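Local coordinates for designed protein 5L6HC3_1 (Synthetic construct, PDB 5IZS), which self-assembles as a computationally designed helical-hairpin homo-trimer whose partner specificity is programmed by modular hydrogen-bond networks, at the interface of chains A and B. Coordinates in Å, arbitrary orientation; residue numbers count along the deposited sequence, not the author numbering. Chains: chain A/B, Designed protein 5L6HC3_1.

Contact 1: the interface of chains A and B. Residues chain A 15, 19; chain B 17, 70, 73-74.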
loop_
_atom_site.group_PDB
_atom_site.type_symbol
_atom_site.label_atom_id
_atom_site.label_comp_id
_atom_site.label_asym_id
_atom_site.label_seq_id
_atom_site.Cartn_x
_atom_site.Cartn_y
_atom_site.Cartn_z
ATOM N N ILE A 15 -12.590 -8.987 3.203
ATOM C CA ILE A 15 -11.511 -9.445 4.077
ATOM C C ILE A 15 -10.412 -10.128 3.268
ATOM O O ILE A 15 -9.223 -9.918 3.515
ATOM C CB ILE A 15 -12.036 -10.411 5.163
ATOM C CG1 ILE A 15 -12.908 -9.654 6.167
ATOM C CG2 ILE A 15 -10.885 -11.100 5.886
ATOM C CD1 ILE A 15 -12.157 -8.622 6.985
ATOM N N ARG A 19 -6.376 -8.652 2.428
ATOM C CA ARG A 19 -5.217 -9.525 2.598
ATOM C C ARG A 19 -4.331 -9.523 1.355
ATOM O O ARG A 19 -3.106 -9.476 1.455
ATOM C CB ARG A 19 -5.663 -10.954 2.918
ATOM C CG ARG A 19 -5.842 -11.240 4.407
ATOM C CD ARG A 19 -4.502 -11.486 5.087
ATOM N NE ARG A 19 -4.592 -11.388 6.540
ATOM C CZ ARG A 19 -3.561 -11.560 7.359
ATOM N NH1 ARG A 19 -2.367 -11.855 6.863
ATOM N NH2 ARG A 19 -3.723 -11.449 8.671
ATOM N N LEU B 17 -10.950 -0.363 8.190
ATOM C CA LEU B 17 -9.862 -1.241 7.789
ATOM C C LEU B 17 -9.035 -0.642 6.656
ATOM O O LEU B 17 -7.805 -0.697 6.686
ATOM C CB LEU B 17 -10.408 -2.604 7.369
ATOM C CG LEU B 17 -9.345 -3.678 7.150
ATOM C CD1 LEU B 17 -8.516 -3.845 8.412
ATOM C CD2 LEU B 17 -9.985 -4.996 6.745
ATOM N N ILE B 70 -6.498 -6.860 10.171
ATOM C CA ILE B 70 -7.363 -7.582 9.244
ATOM C C ILE B 70 -7.954 -8.800 9.950
ATOM O O ILE B 70 -9.115 -9.156 9.737
ATOM C CB ILE B 70 -6.593 -8.016 7.977
ATOM C CG1 ILE B 70 -6.221 -6.791 7.141
ATOM C CG2 ILE B 70 -7.412 -8.991 7.135
ATOM C CD1 ILE B 70 -5.463 -7.127 5.883
ATOM N N ALA B 73 -10.648 -7.550 12.229
ATOM C CA ALA B 73 -11.767 -7.229 11.353
ATOM C C ALA B 73 -12.486 -8.494 10.886
ATOM O O ALA B 73 -13.693 -8.477 10.644
ATOM C CB ALA B 73 -11.285 -6.418 10.160
ATOM N N LYS B 74 -11.737 -9.586 10.768
ATOM C CA LYS B 74 -12.308 -10.871 10.384
ATOM C C LYS B 74 -13.165 -11.436 11.506
ATOM O O LYS B 74 -14.259 -11.943 11.267
ATOM C CB LYS B 74 -11.211 -11.868 10.015
ATOM C CG LYS B 74 -11.740 -13.249 9.673
ATOM C CD LYS B 74 -10.930 -13.883 8.560
ATOM C CE LYS B 74 -9.527 -14.222 9.026
ATOM N NZ LYS B 74 -8.510 -13.928 7.979
#
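A:Ile15 of helix 7-41 reaches into the groove between the two helices of the chain B hairpin, and its branches touch different parts of the partner: the long one the backbone between B:Ala73 and B:Lys74, the short one the B:Lys74 side chain. With CG1 beside the backbone N (chi1 -69°), the longer branch carries the terminal methyl CD1 towards helix 45-81. There CD1 of A:Ile15 lies 4.0 Å from the methyl CB of B:Ala73 and 3.9 Å from the backbone N of B:Lys74. On the other wall of the groove, CD2 of B:Leu17 comes within 4.2 Å of CD1 of A:Ile15, a looser contact. The shorter branch, CG2 of A:Ile15, meets B:Lys74 at its CD methylene, 3.9 Å away, the two side chains crossing at a slant.

One turn further along chain A, A:Arg19 lays its aliphatic part over B:Ile70, whose CG2 is 3.9 Å from the arginine CG, while its CD1 rests near the backbone N of A:Arg19. A bend at chi2 (-79°) carries the rest of the arginine past CG2 towards the rim. B:Lys74, also bent along its length, brings its terminal amine to the same edge, with NZ 4.9 Å from NE of A:Arg19; if both groups are charged, they would probably repel weakly unless screened. That NE of A:Arg19, the inner guanidinium nitrogen, sits 3.7 Å from CG2 of B:Ile70.

Contact 2: the interface of chains A and B. Residues chain A 18, 22, 25; chain B 21, 25, 66-67, 70.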
loop_
_atom_site.group_PDB
_atom_site.type_symbol
_atom_site.label_atom_id
_atom_site.label_comp_id
_atom_site.label_asym_id
_atom_site.label_seq_id
_atom_site.Cartn_x
_atom_site.Cartn_y
_atom_site.Cartn_z
ATOM N N ALA A 18 -8.503 -7.247 1.309
ATOM C CA ALA A 18 -7.582 -6.553 2.212
ATOM C C ALA A 18 -6.275 -7.326 2.413
ATOM O O ALA A 18 -5.204 -6.732 2.538
ATOM C CB ALA A 18 -8.258 -6.306 3.556
ATOM N N LEU A 22 -2.577 -6.086 1.070
ATOM C CA LEU A 22 -1.594 -5.981 2.141
ATOM C C LEU A 22 -0.345 -6.791 1.820
ATOM O O LEU A 22 0.777 -6.338 2.052
ATOM C CB LEU A 22 -2.193 -6.450 3.464
ATOM C CG LEU A 22 -1.269 -6.336 4.668
ATOM C CD1 LEU A 22 -0.865 -4.879 4.842
ATOM C CD2 LEU A 22 -1.953 -6.891 5.912
ATOM N N VAL A 25 1.556 -4.970 -0.723
ATOM C CA VAL A 25 2.256 -3.888 -0.042
ATOM C C VAL A 25 3.504 -4.404 0.670
ATOM O O VAL A 25 4.557 -3.762 0.640
ATOM C CB VAL A 25 1.334 -3.179 0.975
ATOM C CG1 VAL A 25 2.141 -2.315 1.933
ATOM C CG2 VAL A 25 0.290 -2.349 0.248
ATOM N N LEU B 21 -4.958 0.296 6.588
ATOM C CA LEU B 21 -4.044 -0.236 5.590
ATOM C C LEU B 21 -3.299 0.901 4.905
ATOM O O LEU B 21 -2.112 0.784 4.608
ATOM C CB LEU B 21 -4.792 -1.091 4.567
ATOM C CG LEU B 21 -5.129 -2.499 5.057
ATOM C CD1 LEU B 21 -5.627 -3.370 3.911
ATOM C CD2 LEU B 21 -3.910 -3.119 5.724
ATOM N N VAL B 25 0.760 1.890 4.819
ATOM C CA VAL B 25 1.407 2.295 3.578
ATOM C C VAL B 25 2.125 3.629 3.752
ATOM O O VAL B 25 3.244 3.815 3.272
ATOM C CB VAL B 25 0.386 2.401 2.426
ATOM C CG1 VAL B 25 1.000 3.080 1.207
ATOM C CG2 VAL B 25 -0.145 1.021 2.068
ATOM N N ALA B 66 -0.678 -4.714 10.771
ATOM C CA ALA B 66 -1.721 -4.622 9.752
ATOM C C ALA B 66 -2.376 -5.980 9.520
ATOM O O ALA B 66 -3.569 -6.066 9.229
ATOM C CB ALA B 66 -1.151 -4.075 8.453
ATOM N N GLU B 67 -1.581 -7.037 9.654
ATOM C CA GLU B 67 -2.083 -8.401 9.537
ATOM C C GLU B 67 -3.029 -8.732 10.690
ATOM O O GLU B 67 -4.068 -9.364 10.490
ATOM C CB GLU B 67 -0.921 -9.397 9.494
ATOM C CG GLU B 67 -0.188 -9.444 8.156
ATOM C CD GLU B 67 1.210 -10.035 8.263
ATOM O OE1 GLU B 67 1.749 -10.099 9.388
ATOM O OE2 GLU B 67 1.772 -10.436 7.220
ATOM N N ILE B 70 -6.498 -6.860 10.171
ATOM C CA ILE B 70 -7.363 -7.582 9.244
ATOM C C ILE B 70 -7.954 -8.800 9.950
ATOM O O ILE B 70 -9.115 -9.156 9.737
ATOM C CB ILE B 70 -6.593 -8.016 7.977
ATOM C CG1 ILE B 70 -6.221 -6.791 7.141
ATOM C CG2 ILE B 70 -7.412 -8.991 7.135
ATOM C CD1 ILE B 70 -5.463 -7.127 5.883
#
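This is a helix-packing interface of coiled-coil type within the designed trimer: side chains of helix 7-41 of chain A pack against both helices of the chain B hairpin. Its apolar surface supplies close packing that would complement the hydrogen-bond networks on which the design relies for specificity.

A:Leu22 is the main wedge, burying 58 Å² against chain B. Its CG is anti to the backbone N (chi1 -178°), and the fork beyond it divides the contact between two sets of partners. The CD1 methyl meets CD2 of B:Leu21 at 3.6 Å, and the two leucines cross nearly at right angles. The same CD1 touches the methyl CB of B:Ala66 at 3.7 Å, and is thus shared between helices 7-41 and 45-81 of the partner. The other methyl, CD2 of A:Leu22, lies 3.7 Å from the carbonyl carbon C of B:Ala66, and the small B:Ala66 side chain probably allows this close approach to the helix backbone. CD2 also meets the CG methylene of B:Glu67, whose chain runs on extended from there.

B:Ile70 adds the end of its long branch, the side chain sliding past A:Leu22 in the opposite direction, with its CD1 3.5 Å from CD2 of A:Leu22. This CD1 also packs on A:Ala18, at 3.7 Å from the methyl CB. B:Leu21 approaches the same alanine with its second methyl, CD1, so that its fork spans A:Ala18 and A:Leu22.

Further along, helix 7-41 meets its own copy. A:Val25 and B:Val25 cross at about a right angle, each with CG1 anti to its backbone N, at 165° and 169°. This leaves CG2 beside the backbone N and anti to the carbonyl carbon, and on B:Val25 it is this methyl that meets A:Val25. Both branches of A:Val25 face it, CG2 of B:Val25 lying 3.9 Å from CG2 of A:Val25.

The C-alpha centres of contact 1 and contact 2 lie about 8 Å apart, and both join helix 7-41 of chain A to helices 7-41 and 45-81 of chain B. B:Ile70 belongs to both: its CG2 serves contact 1, while the CD1 tip of its long branch touches the A:Arg19 backbone there and packs on A:Ala18 and A:Leu22 in contact 2, tying outer to inward packing. Together they form one continuous seam along the helices, with a charged margin at contact 1 and a like-residue meeting at contact 2. In the three-chain assembly, equivalent seams between neighbouring hairpins would close the helical bundle.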